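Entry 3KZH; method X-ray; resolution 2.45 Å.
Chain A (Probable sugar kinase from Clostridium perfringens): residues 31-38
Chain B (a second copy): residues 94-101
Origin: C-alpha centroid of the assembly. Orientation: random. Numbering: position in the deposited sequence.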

ATOM      1  N   ASN A  31       3.865 -17.804 -14.375  1.00 56.71           N
ATOM      2  CA  ASN A  31       2.980 -17.076 -15.282  1.00 56.61           C
ATOM      3  C   ASN A  31       2.171 -15.958 -14.601  1.00 55.72           C
ATOM      4  O   ASN A  31       1.716 -16.097 -13.461  1.00 56.29           O
ATOM      5  N   SER A  32       2.012 -14.853 -15.331  1.00 53.64           N
ATOM      6  CA  SER A  32       1.249 -13.682 -14.898  1.00 51.25           C
ATOM      7  C   SER A  32      -0.252 -13.984 -15.045  1.00 49.64           C
ATOM      8  O   SER A  32      -0.761 -14.102 -16.163  1.00 49.83           O
ATOM      9  N   THR A  33      -0.932 -14.158 -13.911  1.00 47.14           N
ATOM     10  CA  THR A  33      -2.366 -14.466 -13.876  1.00 45.73           C
ATOM     11  C   THR A  33      -3.206 -13.201 -13.622  1.00 46.60           C
ATOM     12  O   THR A  33      -2.854 -12.401 -12.760  1.00 45.86           O
ATOM     13  N   PRO A  34      -4.292 -12.973 -14.399  1.00 46.19           N
ATOM     14  CA  PRO A  34      -5.089 -11.769 -14.124  1.00 45.27           C
ATOM     15  C   PRO A  34      -5.891 -11.940 -12.829  1.00 44.06           C
ATOM     16  O   PRO A  34      -6.404 -13.032 -12.548  1.00 44.22           O
ATOM     17  N   GLY A  35      -5.918 -10.892 -12.013  1.00 41.10           N
ATOM     18  CA  GLY A  35      -6.634 -10.985 -10.759  1.00 40.67           C
ATOM     19  C   GLY A  35      -7.008  -9.701 -10.057  1.00 39.73           C
ATOM     20  O   GLY A  35      -6.986  -8.620 -10.643  1.00 38.29           O
ATOM     21  N   HIS A  36      -7.381  -9.850  -8.789  1.00 37.63           N
ATOM     22  CA  HIS A  36      -7.790  -8.737  -7.950  1.00 36.44           C
ATOM     23  C   HIS A  36      -6.915  -8.640  -6.708  1.00 34.19           C
ATOM     24  O   HIS A  36      -6.778  -9.609  -5.961  1.00 33.23           O
ATOM     25  N   VAL A  37      -6.346  -7.456  -6.502  1.00 32.46           N
ATOM     26  CA  VAL A  37      -5.492  -7.175  -5.354  1.00 35.10           C
ATOM     27  C   VAL A  37      -6.289  -6.506  -4.230  1.00 35.83           C
ATOM     28  O   VAL A  37      -6.980  -5.505  -4.450  1.00 36.35           O
ATOM     29  N   LYS A  38      -6.168  -7.072  -3.033  1.00 36.40           N
ATOM     30  CA  LYS A  38      -6.853  -6.575  -1.846  1.00 37.83           C
ATOM     31  C   LYS A  38      -5.796  -6.237  -0.791  1.00 35.78           C
ATOM     32  O   LYS A  38      -4.935  -7.056  -0.475  1.00 32.95           O
TER
ATOM     33  N   GLY B  94     -13.200   0.096  -6.442  1.00 43.02           N
ATOM     34  CA  GLY B  94     -12.283  -0.506  -7.396  1.00 40.56           C
ATOM     35  C   GLY B  94     -10.844  -0.411  -6.923  1.00 38.85           C
ATOM     36  O   GLY B  94     -10.515   0.377  -6.022  1.00 39.05           O
ATOM     37  N   SER B  95      -9.984  -1.219  -7.529  1.00 35.81           N
ATOM     38  CA  SER B  95      -8.574  -1.235  -7.172  1.00 33.71           C
ATOM     39  C   SER B  95      -7.701  -0.408  -8.102  1.00 31.57           C
ATOM     40  O   SER B  95      -8.040  -0.179  -9.259  1.00 31.05           O
ATOM     41  N   THR B  96      -6.591   0.071  -7.556  1.00 28.79           N
ATOM     42  CA  THR B  96      -5.605   0.836  -8.304  1.00 26.07           C
ATOM     43  C   THR B  96      -4.807  -0.242  -9.041  1.00 25.32           C
ATOM     44  O   THR B  96      -4.450  -1.248  -8.424  1.00 22.99           O
ATOM     45  N   PRO B  97      -4.601  -0.102 -10.377  1.00 25.86           N
ATOM     46  CA  PRO B  97      -3.848  -1.099 -11.163  1.00 25.97           C
ATOM     47  C   PRO B  97      -2.536  -1.527 -10.508  1.00 25.53           C
ATOM     48  O   PRO B  97      -1.702  -0.693 -10.167  1.00 25.56           O
ATOM     49  N   THR B  98      -2.450  -2.820 -10.213  1.00 25.57           N
ATOM     50  CA  THR B  98      -1.309  -3.387  -9.504  1.00 28.06           C
ATOM     51  C   THR B  98      -0.761  -4.697 -10.085  1.00 29.11           C
ATOM     52  O   THR B  98      -1.509  -5.528 -10.611  1.00 27.70           O
ATOM     53  N   TYR B  99       0.554  -4.870  -9.942  1.00 29.85           N
ATOM     54  CA  TYR B  99       1.250  -6.073 -10.376  1.00 31.07           C
ATOM     55  C   TYR B  99       1.926  -6.691  -9.161  1.00 29.78           C
ATOM     56  O   TYR B  99       2.865  -6.110  -8.613  1.00 29.29           O
ATOM     57  N   LEU B 100       1.408  -7.842  -8.724  1.00 30.41           N
ATOM     58  CA  LEU B 100       1.967  -8.585  -7.589  1.00 31.31           C
ATOM     59  C   LEU B 100       2.841  -9.680  -8.141  1.00 30.89           C
ATOM     60  O   LEU B 100       2.393 -10.439  -8.991  1.00 26.66           O
ATOM     61  N   ALA B 101       4.066  -9.782  -7.629  1.00 31.44           N
ATOM     62  CA  ALA B 101       5.002 -10.806  -8.073  1.00 33.64           C
ATOM     63  C   ALA B 101       5.862 -11.360  -6.947  1.00 36.11           C
ATOM     64  O   ALA B 101       6.482 -10.610  -6.192  1.00 35.20           O
TER

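The two stretches come from two copies of a probable sugar kinase. Strand 32-38 of chain A crosses strand 98-101 of chain B almost at a right angle, 94° between their directions. Their axes approach to 8.1 Å, and 282 Å² is buried between the two stretches, both sides summed. No hydrogen bond links the two stretches; most of the contacts are between side chains.

V37(A) is the centre of the contact and covers the most surface. Its CA-to-CB bond points toward chain B, and chi1 is t. CG2 of V37(A) lies 4.0 Å from CB of T98(B) and 3.7 Å from CG of L100(B). The second approach is an apolar contact between branched side chains. L100(B) also points toward the partner, with chi1 m and chi2 t. T98(B) points the same way, with chi1 m. Its hydroxyl is used within its own chain: OG1 of T98(B) donates to O of T96(B) at 2.7 Å. The closest approach of T98(B) to V37(A) is through carbon, CB to CG2, while OG1 is satisfied by that hydrogen bond.

S95(B) is second in covered area. It points toward chain A in the p rotamer. CB of S95(B) lies 4.0 Å from the backbone O of V37(A). OG of S95(B) sits at the edge of the H36(A) ring, near the ring plane, 3.6 Å from ND1 of H36(A). This is a contact and not a hydrogen bond; OG finds its polar partner elsewhere in the structure. H36(A) starts out away from chain B, but with chi1 t and chi2 at 50° its ring comes nearer.

Y99(B) behaves similarly. Its CA-to-CB bond points away, yet the long side chain, with chi1 t and chi2 at 63°, brings the ring to S32(A). The CA-to-CB bond of S32(A) points sideways and chi1 is t. OG of S32(A) lies 3.7 Å from CE1 of Y99(B), at the ring edge and near its plane.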

ATOM      1  CB  ASN A  31       2.057 -18.108 -15.969  1.00 58.20           C
ATOM      2  CG  ASN A  31       0.988 -17.478 -16.851  1.00 59.82           C
ATOM      3  OD1 ASN A  31       1.289 -16.723 -17.779  1.00 62.14           O
ATOM      4  ND2 ASN A  31      -0.270 -17.787 -16.558  1.00 60.81           N
ATOM      5  CB  SER A  32       1.657 -12.470 -15.748  1.00 50.86           C
ATOM      6  OG  SER A  32       0.908 -11.313 -15.425  1.00 49.85           O
ATOM      7  CB  THR A  33      -2.695 -15.484 -12.730  1.00 44.21           C
ATOM      8  OG1 THR A  33      -1.760 -16.568 -12.753  1.00 44.22           O
ATOM      9  CG2 THR A  33      -4.103 -16.051 -12.877  1.00 42.19           C
ATOM     10  CB  PRO A  34      -5.987 -11.655 -15.360  1.00 45.51           C
ATOM     11  CG  PRO A  34      -6.096 -13.043 -15.838  1.00 45.66           C
ATOM     12  CD  PRO A  34      -4.700 -13.564 -15.685  1.00 45.81           C
ATOM     13  CB  HIS A  36      -9.268  -8.880  -7.562  1.00 35.96           C
ATOM     14  CG  HIS A  36      -9.808  -7.717  -6.787  1.00 39.64           C
ATOM     15  ND1 HIS A  36      -9.643  -6.412  -7.198  1.00 40.48           N
ATOM     16  CD2 HIS A  36     -10.490  -7.662  -5.622  1.00 39.92           C
ATOM     17  CE1 HIS A  36     -10.204  -5.605  -6.318  1.00 38.86           C
ATOM     18  NE2 HIS A  36     -10.726  -6.336  -5.352  1.00 39.64           N
ATOM     19  CB  VAL A  37      -4.290  -6.292  -5.740  1.00 35.14           C
ATOM     20  CG1 VAL A  37      -3.373  -6.044  -4.530  1.00 36.83           C
ATOM     21  CG2 VAL A  37      -3.518  -6.949  -6.841  1.00 35.86           C
ATOM     22  CB  LYS A  38      -7.819  -7.654  -1.323  1.00 41.20           C
ATOM     23  CG  LYS A  38      -9.124  -7.158  -0.712  1.00 46.54           C
ATOM     24  CD  LYS A  38      -8.987  -6.743   0.754  1.00 50.70           C
ATOM     25  CE  LYS A  38     -10.182  -5.911   1.210  1.00 52.22           C
ATOM     26  NZ  LYS A  38      -9.927  -5.206   2.503  1.00 51.57           N
TER
ATOM     27  CB  SER B  95      -8.051  -2.666  -7.129  1.00 34.23           C
ATOM     28  OG  SER B  95      -8.296  -3.326  -8.347  1.00 31.98           O
ATOM     29  CB  THR B  96      -4.732   1.622  -7.320  1.00 24.80           C
ATOM     30  OG1 THR B  96      -5.561   2.583  -6.663  1.00 26.26           O
ATOM     31  CG2 THR B  96      -3.588   2.345  -8.002  1.00 23.61           C
ATOM     32  CB  PRO B  97      -3.663  -0.400 -12.500  1.00 25.53           C
ATOM     33  CG  PRO B  97      -4.961   0.332 -12.623  1.00 26.89           C
ATOM     34  CD  PRO B  97      -5.096   0.964 -11.272  1.00 26.57           C
ATOM     35  CB  THR B  98      -1.701  -3.619  -7.998  1.00 28.04           C
ATOM     36  OG1 THR B  98      -2.234  -2.412  -7.440  1.00 28.07           O
ATOM     37  CG2 THR B  98      -0.512  -4.051  -7.144  1.00 28.58           C
ATOM     38  CB  TYR B  99       2.290  -5.764 -11.481  1.00 32.51           C
ATOM     39  CG  TYR B  99       2.998  -6.995 -12.050  1.00 34.29           C
ATOM     40  CD1 TYR B  99       2.277  -8.000 -12.741  1.00 34.46           C
ATOM     41  CD2 TYR B  99       4.395  -7.171 -11.888  1.00 37.08           C
ATOM     42  CE1 TYR B  99       2.924  -9.156 -13.254  1.00 34.11           C
ATOM     43  CE2 TYR B  99       5.058  -8.330 -12.402  1.00 35.98           C
ATOM     44  CZ  TYR B  99       4.305  -9.312 -13.079  1.00 35.55           C
ATOM     45  OH  TYR B  99       4.913 -10.451 -13.551  1.00 37.58           O
ATOM     46  CB  LEU B 100       0.894  -9.277  -6.750  1.00 33.60           C
ATOM     47  CG  LEU B 100      -0.266  -8.578  -6.059  1.00 36.53           C
ATOM     48  CD1 LEU B 100      -0.835  -9.538  -5.055  1.00 36.26           C
ATOM     49  CD2 LEU B 100       0.150  -7.316  -5.366  1.00 35.77           C
ATOM     50  CB  ALA B 101       5.878 -10.280  -9.199  1.00 32.06           C
TER